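Local coordinates for protein aryl esterase (Mycobacterium smegmatis, PDB 2Q0Q) that hydrolyses aryl esters and transfers acyl groups to alcohols even in water, as an oligomeric enzyme of the SGNH hydrolase family, at residues 5-10 with 86-91; 114-119 with 173-178; 135-140 with 178-183; 183-188 with 202-207. All coordinates share one frame; numbering follows the deposited sequence.

Contact 1: residues 5-10 with 86-91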
loop_
_atom_site.group_PDB
_atom_site.type_symbol
_atom_site.label_atom_id
_atom_site.label_comp_id
_atom_site.label_asym_id
_atom_site.label_seq_id
_atom_site.Cartn_x
_atom_site.Cartn_y
_atom_site.Cartn_z
ATOM N N ILE G 5 28.792 5.922 23.401
ATOM C CA ILE G 5 28.596 6.871 22.305
ATOM C C ILE G 5 28.296 6.152 20.987
ATOM O O ILE G 5 29.162 5.472 20.441
ATOM C CB ILE G 5 29.881 7.720 22.068
ATOM C CG1 ILE G 5 30.502 8.187 23.401
ATOM C CG2 ILE G 5 29.567 8.869 21.128
ATOM C CD1 ILE G 5 29.612 9.085 24.218
ATOM N N LEU G 6 27.081 6.307 20.479
ATOM C CA LEU G 6 26.681 5.726 19.181
ATOM C C LEU G 6 26.928 6.727 18.042
ATOM O O LEU G 6 26.418 7.831 18.093
ATOM C CB LEU G 6 25.189 5.368 19.186
ATOM C CG LEU G 6 24.546 4.954 17.852
ATOM C CD1 LEU G 6 25.170 3.662 17.391
ATOM C CD2 LEU G 6 23.064 4.798 18.031
ATOM N N CYS G 7 27.689 6.307 17.038
ATOM C CA CYS G 7 28.022 7.131 15.861
ATOM C C CYS G 7 27.185 6.601 14.706
ATOM O O CYS G 7 27.479 5.562 14.127
ATOM C CB CYS G 7 29.513 7.072 15.529
ATOM S SG CYS G 7 30.520 7.810 16.845
ATOM N N PHE G 8 26.115 7.335 14.406
ATOM C CA PHE G 8 25.176 6.983 13.352
ATOM C C PHE G 8 25.464 7.829 12.122
ATOM O O PHE G 8 25.415 9.057 12.188
ATOM C CB PHE G 8 23.731 7.200 13.835
ATOM C CG PHE G 8 22.692 6.530 12.973
ATOM C CD1 PHE G 8 22.597 5.139 12.946
ATOM C CD2 PHE G 8 21.810 7.268 12.206
ATOM C CE1 PHE G 8 21.651 4.507 12.172
ATOM C CE2 PHE G 8 20.853 6.635 11.431
ATOM C CZ PHE G 8 20.783 5.250 11.405
ATOM N N GLY G 9 25.812 7.166 11.026
ATOM C CA GLY G 9 26.234 7.867 9.818
ATOM C C GLY G 9 26.232 7.072 8.527
ATOM O O GLY G 9 25.587 6.008 8.423
ATOM N N ASP G 10 26.957 7.611 7.546
ATOM C CA ASP G 10 26.979 7.081 6.192
ATOM C C ASP G 10 28.424 6.618 5.911
ATOM O O ASP G 10 29.116 6.202 6.842
ATOM C CB ASP G 10 26.427 8.135 5.203
ATOM C CG ASP G 10 27.116 9.489 5.340
ATOM O OD1 ASP G 10 28.299 9.465 5.714
ATOM O OD2 ASP G 10 26.483 10.540 5.056
ATOM N N LEU G 86 25.140 9.096 24.485
ATOM C CA LEU G 86 25.157 10.097 23.414
ATOM C C LEU G 86 25.060 9.427 22.027
ATOM O O LEU G 86 25.609 8.348 21.797
ATOM C CB LEU G 86 26.429 10.945 23.516
ATOM C CG LEU G 86 26.613 12.057 22.483
ATOM C CD1 LEU G 86 25.602 13.174 22.691
ATOM C CD2 LEU G 86 28.048 12.600 22.528
ATOM N N VAL G 87 24.304 10.047 21.135
ATOM C CA VAL G 87 24.218 9.614 19.749
ATOM C C VAL G 87 24.710 10.770 18.865
ATOM O O VAL G 87 24.138 11.853 18.884
ATOM C CB VAL G 87 22.778 9.242 19.344
ATOM C CG1 VAL G 87 22.749 8.714 17.916
ATOM C CG2 VAL G 87 22.192 8.228 20.319
ATOM N N ILE G 88 25.794 10.531 18.136
ATOM C CA ILE G 88 26.306 11.476 17.162
ATOM C C ILE G 88 25.731 11.112 15.817
ATOM O O ILE G 88 25.921 9.981 15.347
ATOM C CB ILE G 88 27.843 11.388 17.075
ATOM C CG1 ILE G 88 28.469 11.761 18.430
ATOM C CG2 ILE G 88 28.410 12.247 15.898
ATOM C CD1 ILE G 88 29.992 11.640 18.477
ATOM N N ILE G 89 25.046 12.066 15.187
ATOM C CA ILE G 89 24.465 11.815 13.882
ATOM C C ILE G 89 25.072 12.775 12.851
ATOM O O ILE G 89 24.883 14.019 12.914
ATOM C CB ILE G 89 22.934 11.992 13.864
ATOM C CG1 ILE G 89 22.259 11.349 15.078
ATOM C CG2 ILE G 89 22.342 11.442 12.538
ATOM C CD1 ILE G 89 20.778 11.637 15.071
HETATM N N MSE G 90 25.828 12.196 11.924
HETATM C CA MSE G 90 26.290 12.919 10.743
HETATM C C MSE G 90 25.719 12.258 9.488
HETATM O O MSE G 90 26.172 11.199 9.042
HETATM C CB MSE G 90 27.817 12.979 10.671
HETATM C CG MSE G 90 28.334 13.736 9.452
HETATM SE SE MSE G 90 30.273 14.141 9.689
HETATM C CE MSE G 90 30.912 12.341 9.418
ATOM N N LEU G 91 24.703 12.903 8.934
ATOM C CA LEU G 91 24.023 12.442 7.749
ATOM C C LEU G 91 23.599 13.672 6.966
ATOM O O LEU G 91 23.538 14.769 7.522
ATOM C CB LEU G 91 22.781 11.636 8.123
ATOM C CG LEU G 91 23.052 10.210 8.572
ATOM C CD1 LEU G 91 21.763 9.570 9.070
ATOM C CD2 LEU G 91 23.627 9.379 7.435
HETATM O O HOH W 1 28.625 9.937 8.144
#
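L6 and V87 lie side by side on two parallel neighbours of the central sheet of the SGNH hydrolase fold, strands 3-9 and 86-90, whose short segments run 4.7 Å apart at 18°. Four backbone bonds zip them together, L6 N to L86 O, I88 N to L6 O, F8 N to I88 O and the longer M90 N to F8 O. Side chains alternate between the two faces. On the face of L6 and F8, L6 CD2 rests 3.9 Å from V87 CG1, both branches pointing the same way. F8 has CG anti to its backbone N (chi1 -165°), and its ring takes I89 CG2 at the edge, 4.2 Å from CD2, while L91 CD1 approaches CE2 obliquely at 3.9 Å. On the face of I5 and C7, I5 splits its branches: CG1, anti to the carbonyl carbon (chi1 -43°), carries CD1 to within 3.8 Å of L86 CB, whereas CG2, anti to the backbone N, meets I88 CD1, which also reaches C7 SG. Beyond the strand, D10 runs past L91 in the opposite direction and caps the following helix through L12 N. It lies beside S11 of a probable Ser-His-Asp triad. A water approaches D10 OD1 unusually closely and donates to M90 O at 2.9 Å.

Contact 2: residues 114-119 with 173-178; sequences LVTQVL and SFMKVP
With its CG anti to the carbonyl carbon (chi1 -59°) and a bend at chi3 of 72°, selenomethionine M175 extends from the last turn of helix 164-175 and turns its methyl CE onto helix 104-119. V115 comes to meet it tip to tip, with CG1 3.5 Å from CE and 3.9 Å from SE of M175. The same methyl lies 3.3 Å from T116 OG1, a side chain that crosses M175 at about a right angle and whose hydroxyl is bonded to S112 O. L119 CD1 completes the group, 4.0 Å from M175 CE. V177 packs beside it: its CG1 meets both methyls of L119 and V115 CG1, the last at 4.1 Å. The chain gets from M175 to V177 through K176, whose positive phi of 62° makes it the C-prime residue of a Schellman motif, with V177 N bonded to A172 O. K176 NZ folds back to S173 O at 2.7 Å and also bonds D21 O and A23 O of the second subunit. The contact is thus apolar packing of helix 104-119 against the end of helix 164-175 and the turn that follows it, on one side of an alpha/beta sheet, at the Schellman turn leading into strand 179-181.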
loop_
_atom_site.group_PDB
_atom_site.type_symbol
_atom_site.label_atom_id
_atom_site.label_comp_id
_atom_site.label_asym_id
_atom_site.label_seq_id
_atom_site.Cartn_x
_atom_site.Cartn_y
_atom_site.Cartn_z
ATOM N N LEU G 114 15.319 12.022 12.742
ATOM C CA LEU G 114 16.339 11.249 13.458
ATOM C C LEU G 114 16.563 11.778 14.900
ATOM O O LEU G 114 16.625 10.998 15.872
ATOM C CB LEU G 114 17.652 11.245 12.654
ATOM C CG LEU G 114 17.595 10.615 11.247
ATOM C CD1 LEU G 114 18.922 10.710 10.538
ATOM C CD2 LEU G 114 17.189 9.181 11.307
ATOM N N VAL G 115 16.650 13.098 15.051
ATOM C CA VAL G 115 16.760 13.689 16.381
ATOM C C VAL G 115 15.589 13.315 17.245
ATOM O O VAL G 115 15.762 12.881 18.371
ATOM C CB VAL G 115 16.874 15.232 16.319
ATOM C CG1 VAL G 115 16.919 15.850 17.736
ATOM C CG2 VAL G 115 18.116 15.639 15.538
ATOM N N THR G 116 14.401 13.431 16.690
ATOM C CA THR G 116 13.185 13.079 17.434
ATOM C C THR G 116 13.190 11.613 17.875
ATOM O O THR G 116 12.819 11.302 19.029
ATOM C CB THR G 116 11.922 13.411 16.605
ATOM O OG1 THR G 116 11.886 14.819 16.350
ATOM C CG2 THR G 116 10.662 13.043 17.347
ATOM N N GLN G 117 13.644 10.731 16.984
ATOM C CA GLN G 117 13.843 9.299 17.335
ATOM C C GLN G 117 14.827 9.106 18.516
ATOM O O GLN G 117 14.617 8.241 19.389
ATOM C CB GLN G 117 14.305 8.503 16.115
ATOM C CG GLN G 117 13.279 8.351 15.002
ATOM C CD GLN G 117 13.817 7.648 13.760
ATOM O OE1 GLN G 117 15.029 7.548 13.556
ATOM N NE2 GLN G 117 12.895 7.131 12.922
ATOM N N VAL G 118 15.888 9.907 18.588
ATOM C CA VAL G 118 16.768 9.810 19.764
ATOM C C VAL G 118 16.084 10.350 21.045
ATOM O O VAL G 118 16.149 9.729 22.116
ATOM C CB VAL G 118 18.115 10.520 19.565
ATOM C CG1 VAL G 118 18.919 10.435 20.845
ATOM C CG2 VAL G 118 18.871 9.874 18.380
ATOM N N LEU G 119 15.453 11.518 20.940
ATOM C CA LEU G 119 14.851 12.170 22.107
ATOM C C LEU G 119 13.718 11.356 22.727
ATOM O O LEU G 119 13.478 11.447 23.935
ATOM C CB LEU G 119 14.340 13.556 21.738
ATOM C CG LEU G 119 15.440 14.528 21.310
ATOM C CD1 LEU G 119 14.789 15.835 20.837
ATOM C CD2 LEU G 119 16.492 14.800 22.418
ATOM N N SER G 173 19.109 24.498 17.141
ATOM C CA SER G 173 18.756 25.597 18.029
ATOM C C SER G 173 17.270 25.559 18.409
ATOM O O SER G 173 16.911 25.687 19.567
ATOM C CB SER G 173 19.110 26.942 17.392
ATOM O OG SER G 173 18.615 27.972 18.218
ATOM N N PHE G 174 16.427 25.350 17.412
ATOM C CA PHE G 174 14.990 25.253 17.611
ATOM C C PHE G 174 14.606 24.059 18.486
ATOM O O PHE G 174 13.736 24.175 19.361
ATOM C CB PHE G 174 14.307 25.111 16.264
ATOM C CG PHE G 174 12.801 25.151 16.325
ATOM C CD1 PHE G 174 12.051 23.974 16.374
ATOM C CD2 PHE G 174 12.117 26.350 16.269
ATOM C CE1 PHE G 174 10.667 23.995 16.424
ATOM C CE2 PHE G 174 10.718 26.375 16.296
ATOM C CZ PHE G 174 9.985 25.197 16.366
HETATM N N MSE G 175 15.230 22.918 18.223
HETATM C CA MSE G 175 14.956 21.701 19.015
HETATM C C MSE G 175 15.693 21.668 20.351
HETATM O O MSE G 175 15.437 20.766 21.177
HETATM C CB MSE G 175 15.289 20.439 18.221
HETATM C CG MSE G 175 14.513 20.321 16.958
HETATM SE SE MSE G 175 14.792 18.595 16.073
HETATM C CE MSE G 175 13.774 17.351 17.320
ATOM N N LYS G 176 16.583 22.645 20.562
ATOM C CA LYS G 176 17.329 22.762 21.822
ATOM C C LYS G 176 18.205 21.543 22.078
ATOM O O LYS G 176 18.212 20.980 23.184
ATOM C CB LYS G 176 16.385 23.009 22.992
ATOM C CG LYS G 176 15.466 24.176 22.770
ATOM C CD LYS G 176 16.203 25.481 22.725
ATOM C CE LYS G 176 15.256 26.650 22.439
ATOM N NZ LYS G 176 14.831 26.705 20.984
ATOM N N VAL G 177 18.935 21.159 21.036
ATOM C CA VAL G 177 19.875 20.047 21.081
ATOM C C VAL G 177 21.257 20.520 20.581
ATOM O O VAL G 177 21.343 21.448 19.787
ATOM C CB VAL G 177 19.376 18.845 20.254
ATOM C CG1 VAL G 177 18.112 18.261 20.881
ATOM C CG2 VAL G 177 19.145 19.247 18.808
ATOM N N PRO G 178 22.328 19.880 21.050
ATOM C CA PRO G 178 23.690 20.244 20.626
ATOM C C PRO G 178 23.938 20.061 19.121
ATOM O O PRO G 178 23.507 19.071 18.532
ATOM C CB PRO G 178 24.586 19.270 21.422
ATOM C CG PRO G 178 23.764 18.716 22.465
ATOM C CD PRO G 178 22.340 18.771 22.019
#

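Contact 3: residues 135-140 with 178-183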
loop_
_atom_site.group_PDB
_atom_site.type_symbol
_atom_site.label_atom_id
_atom_site.label_comp_id
_atom_site.label_asym_id
_atom_site.label_seq_id
_atom_site.Cartn_x
_atom_site.Cartn_y
_atom_site.Cartn_z
ATOM N N LEU G 135 23.859 14.666 19.323
ATOM C CA LEU G 135 24.692 15.699 18.731
ATOM C C LEU G 135 24.448 15.667 17.226
ATOM O O LEU G 135 24.758 14.677 16.562
ATOM C CB LEU G 135 26.180 15.465 19.050
ATOM C CG LEU G 135 27.202 16.370 18.343
ATOM C CD1 LEU G 135 26.891 17.846 18.624
ATOM C CD2 LEU G 135 28.633 16.038 18.758
ATOM N N VAL G 136 23.859 16.739 16.714
ATOM C CA VAL G 136 23.602 16.905 15.282
ATOM C C VAL G 136 24.893 17.428 14.616
ATOM O O VAL G 136 25.464 18.461 15.022
ATOM C CB VAL G 136 22.441 17.905 15.047
ATOM C CG1 VAL G 136 22.257 18.219 13.541
ATOM C CG2 VAL G 136 21.134 17.420 15.733
ATOM N N VAL G 137 25.361 16.703 13.606
ATOM C CA VAL G 137 26.596 17.093 12.918
ATOM C C VAL G 137 26.325 17.306 11.437
ATOM O O VAL G 137 25.851 16.404 10.753
ATOM C CB VAL G 137 27.688 16.040 13.055
ATOM C CG1 VAL G 137 28.932 16.446 12.321
ATOM C CG2 VAL G 137 27.999 15.742 14.544
ATOM N N SER G 138 26.648 18.505 10.945
ATOM C CA SER G 138 26.598 18.748 9.503
ATOM C C SER G 138 27.894 18.206 8.910
ATOM O O SER G 138 28.985 18.469 9.471
ATOM C CB SER G 138 26.417 20.242 9.177
ATOM O OG SER G 138 27.278 21.039 9.948
ATOM N N PRO G 139 27.798 17.452 7.788
ATOM C CA PRO G 139 29.026 16.996 7.143
ATOM C C PRO G 139 29.702 18.191 6.464
ATOM O O PRO G 139 29.079 19.228 6.265
ATOM C CB PRO G 139 28.523 16.014 6.086
ATOM C CG PRO G 139 27.186 16.585 5.694
ATOM C CD PRO G 139 26.603 17.027 7.028
ATOM N N PRO G 140 30.975 18.045 6.074
ATOM C CA PRO G 140 31.619 19.111 5.318
ATOM C C PRO G 140 31.093 19.188 3.887
ATOM O O PRO G 140 30.628 18.175 3.333
ATOM C CB PRO G 140 33.094 18.708 5.329
ATOM C CG PRO G 140 33.115 17.311 5.556
ATOM C CD PRO G 140 31.882 16.910 6.281
ATOM N N PRO G 178 22.328 19.880 21.050
ATOM C CA PRO G 178 23.690 20.244 20.626
ATOM C C PRO G 178 23.938 20.061 19.121
ATOM O O PRO G 178 23.507 19.071 18.532
ATOM C CB PRO G 178 24.586 19.270 21.422
ATOM C CG PRO G 178 23.764 18.716 22.465
ATOM C CD PRO G 178 22.340 18.771 22.019
ATOM N N PHE G 179 24.664 21.019 18.543
ATOM C CA PHE G 179 25.078 20.990 17.145
ATOM C C PHE G 179 26.601 21.120 17.024
ATOM O O PHE G 179 27.237 21.841 17.807
ATOM C CB PHE G 179 24.406 22.137 16.379
ATOM C CG PHE G 179 25.003 22.388 15.028
ATOM C CD1 PHE G 179 24.675 21.561 13.949
ATOM C CD2 PHE G 179 25.900 23.435 14.835
ATOM C CE1 PHE G 179 25.232 21.782 12.702
ATOM C CE2 PHE G 179 26.458 23.661 13.568
ATOM C CZ PHE G 179 26.121 22.828 12.513
ATOM N N PHE G 180 27.169 20.454 16.019
ATOM C CA PHE G 180 28.576 20.656 15.640
ATOM C C PHE G 180 28.729 20.573 14.118
ATOM O O PHE G 180 28.197 19.677 13.487
ATOM C CB PHE G 180 29.471 19.625 16.324
ATOM C CG PHE G 180 30.930 19.721 15.941
ATOM C CD1 PHE G 180 31.740 20.714 16.477
ATOM C CD2 PHE G 180 31.494 18.804 15.047
ATOM C CE1 PHE G 180 33.096 20.818 16.096
ATOM C CE2 PHE G 180 32.832 18.887 14.683
ATOM C CZ PHE G 180 33.635 19.886 15.213
ATOM N N ASP G 181 29.491 21.494 13.545
ATOM C CA ASP G 181 29.746 21.496 12.124
ATOM C C ASP G 181 31.101 20.873 11.846
ATOM O O ASP G 181 32.150 21.483 12.111
ATOM C CB ASP G 181 29.708 22.937 11.584
ATOM C CG ASP G 181 29.987 23.029 10.072
ATOM O OD1 ASP G 181 29.894 22.004 9.360
ATOM O OD2 ASP G 181 30.324 24.156 9.615
ATOM N N ALA G 182 31.076 19.710 11.219
ATOM C CA ALA G 182 32.304 19.037 10.822
ATOM C C ALA G 182 33.102 19.912 9.859
ATOM O O ALA G 182 34.330 19.871 9.856
ATOM C CB ALA G 182 31.997 17.703 10.204
ATOM N N GLY G 183 32.405 20.731 9.070
ATOM C CA GLY G 183 33.054 21.643 8.145
ATOM C C GLY G 183 33.811 22.761 8.839
ATOM O O GLY G 183 34.604 23.422 8.177
HETATM O O HOH W 2 29.229 21.928 6.780
#
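V136 and F179 face each other across the edge of the parallel sheet of the SGNH fold, where strand 179-181 pairs with strand 133-138 at an axis separation of 4.7 Å. The ladder runs from V136 N to P178 O, through F180 N to V136 O and S138 N to F180 O, to A182 N with S138 O. Knobs and hollows alternate along it. L135 CD1 sits in the groove formed by P178 and F180, 3.9 Å from CB of each and close to the intervening backbone at F179 C. On the opposite face the F179 side chain crosses V136 at about a right angle, its CD1 4.1 Å from V136 CG1, and S138 OG lies at the ring edge, 3.3 Å from CZ. Helix 164-175 covers this side through Y168 and A172. On the face of V137 and F180, V137 CG1 touches the F180 ring at its edge and also A182 CB. That small methyl fits between V137 CG1 and P140 CD, 4.0 Å from the latter, while P140 CA packs against G183 CA. At the end of the strand, D181 opens an Asx turn, its OD1 accepting from G183 N at 2.8 Å. S138 OG donates to the same oxygen from the opposite face of the carboxylate, and a water joins D181 OD1 to P139 O, 2.7 Å from the former.

Contact 4: residues 183-188 with 202-207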
loop_
_atom_site.group_PDB
_atom_site.type_symbol
_atom_site.label_atom_id
_atom_site.label_comp_id
_atom_site.label_asym_id
_atom_site.label_seq_id
_atom_site.Cartn_x
_atom_site.Cartn_y
_atom_site.Cartn_z
ATOM N N GLY G 183 32.405 20.731 9.070
ATOM C CA GLY G 183 33.054 21.643 8.145
ATOM C C GLY G 183 33.811 22.761 8.839
ATOM O O GLY G 183 34.604 23.422 8.177
ATOM N N SER G 184 33.557 23.008 10.139
ATOM C CA SER G 184 34.349 24.003 10.912
ATOM C C SER G 184 35.804 23.557 11.180
ATOM O O SER G 184 36.672 24.395 11.507
ATOM C CB SER G 184 33.638 24.363 12.234
ATOM O OG SER G 184 33.655 23.300 13.181
ATOM N N VAL G 185 36.080 22.267 11.018
ATOM C CA VAL G 185 37.401 21.684 11.285
ATOM C C VAL G 185 38.037 20.964 10.074
ATOM O O VAL G 185 39.253 20.828 10.035
ATOM C CB VAL G 185 37.369 20.765 12.556
ATOM C CG1 VAL G 185 36.948 21.614 13.775
ATOM C CG2 VAL G 185 36.444 19.563 12.369
ATOM N N ILE G 186 37.256 20.556 9.076
ATOM C CA ILE G 186 37.814 19.891 7.896
ATOM C C ILE G 186 37.106 20.302 6.624
ATOM O O ILE G 186 35.954 20.750 6.666
ATOM C CB ILE G 186 37.696 18.341 8.004
ATOM C CG1 ILE G 186 36.224 17.894 8.112
ATOM C CG2 ILE G 186 38.505 17.827 9.182
ATOM C CD1 ILE G 186 35.990 16.397 7.882
ATOM N N SER G 187 37.789 20.114 5.494
ATOM C CA SER G 187 37.137 20.163 4.192
ATOM C C SER G 187 37.174 18.772 3.627
ATOM O O SER G 187 37.958 17.949 4.079
ATOM C CB SER G 187 37.815 21.153 3.241
ATOM O OG SER G 187 39.214 21.087 3.345
ATOM N N THR G 188 36.315 18.511 2.653
ATOM C CA THR G 188 36.264 17.190 2.019
ATOM C C THR G 188 37.455 17.064 1.056
ATOM O O THR G 188 37.447 17.645 -0.042
ATOM C CB THR G 188 34.930 16.983 1.287
ATOM O OG1 THR G 188 33.865 16.998 2.247
ATOM C CG2 THR G 188 34.924 15.650 0.529
ATOM N N ARG G 202 41.352 11.993 11.100
ATOM C CA ARG G 202 42.030 12.323 12.343
ATOM C C ARG G 202 41.534 13.639 12.966
ATOM O O ARG G 202 41.255 13.699 14.164
ATOM C CB ARG G 202 43.531 12.366 12.089
ATOM C CG ARG G 202 44.396 12.765 13.262
ATOM C CD ARG G 202 44.580 11.595 14.137
ATOM N NE ARG G 202 45.287 11.948 15.354
ATOM C CZ ARG G 202 45.581 11.072 16.307
ATOM N NH1 ARG G 202 45.238 9.801 16.176
ATOM N NH2 ARG G 202 46.238 11.474 17.385
ATOM N N ASP G 203 41.438 14.697 12.170
ATOM C CA ASP G 203 41.006 15.981 12.709
ATOM C C ASP G 203 39.564 15.961 13.220
ATOM O O ASP G 203 39.251 16.605 14.236
ATOM C CB ASP G 203 41.134 17.090 11.654
ATOM C CG ASP G 203 42.580 17.410 11.287
ATOM O OD1 ASP G 203 43.499 17.224 12.119
ATOM O OD2 ASP G 203 42.795 17.882 10.149
ATOM N N LEU G 204 38.692 15.272 12.485
ATOM C CA LEU G 204 37.284 15.165 12.879
ATOM C C LEU G 204 37.150 14.401 14.204
ATOM O O LEU G 204 36.376 14.791 15.084
ATOM C CB LEU G 204 36.443 14.476 11.799
ATOM C CG LEU G 204 34.928 14.550 12.062
ATOM C CD1 LEU G 204 34.459 16.008 12.134
ATOM C CD2 LEU G 204 34.153 13.799 11.039
ATOM N N GLY G 205 37.904 13.318 14.325
ATOM C CA GLY G 205 37.954 12.532 15.576
ATOM C C GLY G 205 38.414 13.294 16.820
ATOM O O GLY G 205 37.847 13.141 17.923
ATOM N N VAL G 206 39.450 14.109 16.639
ATOM C CA VAL G 206 40.018 14.931 17.725
ATOM C C VAL G 206 39.085 16.097 18.163
ATOM O O VAL G 206 39.041 16.501 19.362
ATOM C CB VAL G 206 41.385 15.491 17.313
ATOM C CG1 VAL G 206 41.769 16.663 18.182
ATOM C CG2 VAL G 206 42.443 14.392 17.365
ATOM N N ALA G 207 38.312 16.581 17.172
ATOM C CA ALA G 207 37.374 17.649 17.459
ATOM C C ALA G 207 36.163 17.092 18.175
ATOM O O ALA G 207 35.686 17.696 19.127
ATOM C CB ALA G 207 36.949 18.295 16.188
#
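The loop that leaves strand 179-181 packs here against the C-terminal helix 198-215 of the alpha/beta fold, with V185 and I186 presented to one side of residues 203-207. The nearest CA pair, V185 and L204, is 6.7 Å apart, and the interaction rests on methyl groups. V185 places CG2 between the backbone N and carbonyl carbon while CG1 is anti to the carbonyl carbon (chi1 -60°), a rotation that turns both methyls to A207, each 4.1 Å from A207 CB. CG2 of V185 also meets L204 CD1 at 4.1 Å, the two side chains crossing at about a right angle. I186 works further toward the start of the helical segment. Its CG2 lies 3.7 Å from D203 CB, so the aspartate contributes its aliphatic carbon to this packing, and the side chains cross obliquely. The other branch of I186 brings CD1 to 4.4 Å from L204 CB, a looser approach. D203 and A207 lie one helical turn apart, as the bond from A207 N to D203 O attests. The helix lies against both the loop and the edge strand, where F180 touches V185 and A207; L204 continues inward to A182 and F196 and also contacts W34 of helix 34-42.

Overall arrangement
Contacts 1 and 3 lie in one parallel sheet of strand order 2-1-3-4-5, their centres 10 Å apart; strands 86-90 and 133-138 are neighbours, and probable hydrogen bonds from L135 N to V87 O and V137 N to I89 O continue the ladder. Contact 2, its centre about 13 Å from the centres of both, backs this sheet through V115 and V136 and shares P178 with contact 3, its segments alternating with those of contact 3 along the chain. Contact 4 follows in sequence and shares G183 with contact 3, its centre about 10 Å away. Contacts 2 and 4 do not touch, their centres being 22 Å apart. The set thus samples helix-sheet-helix layering, with the probable catalytic serine just beyond strand 3-9.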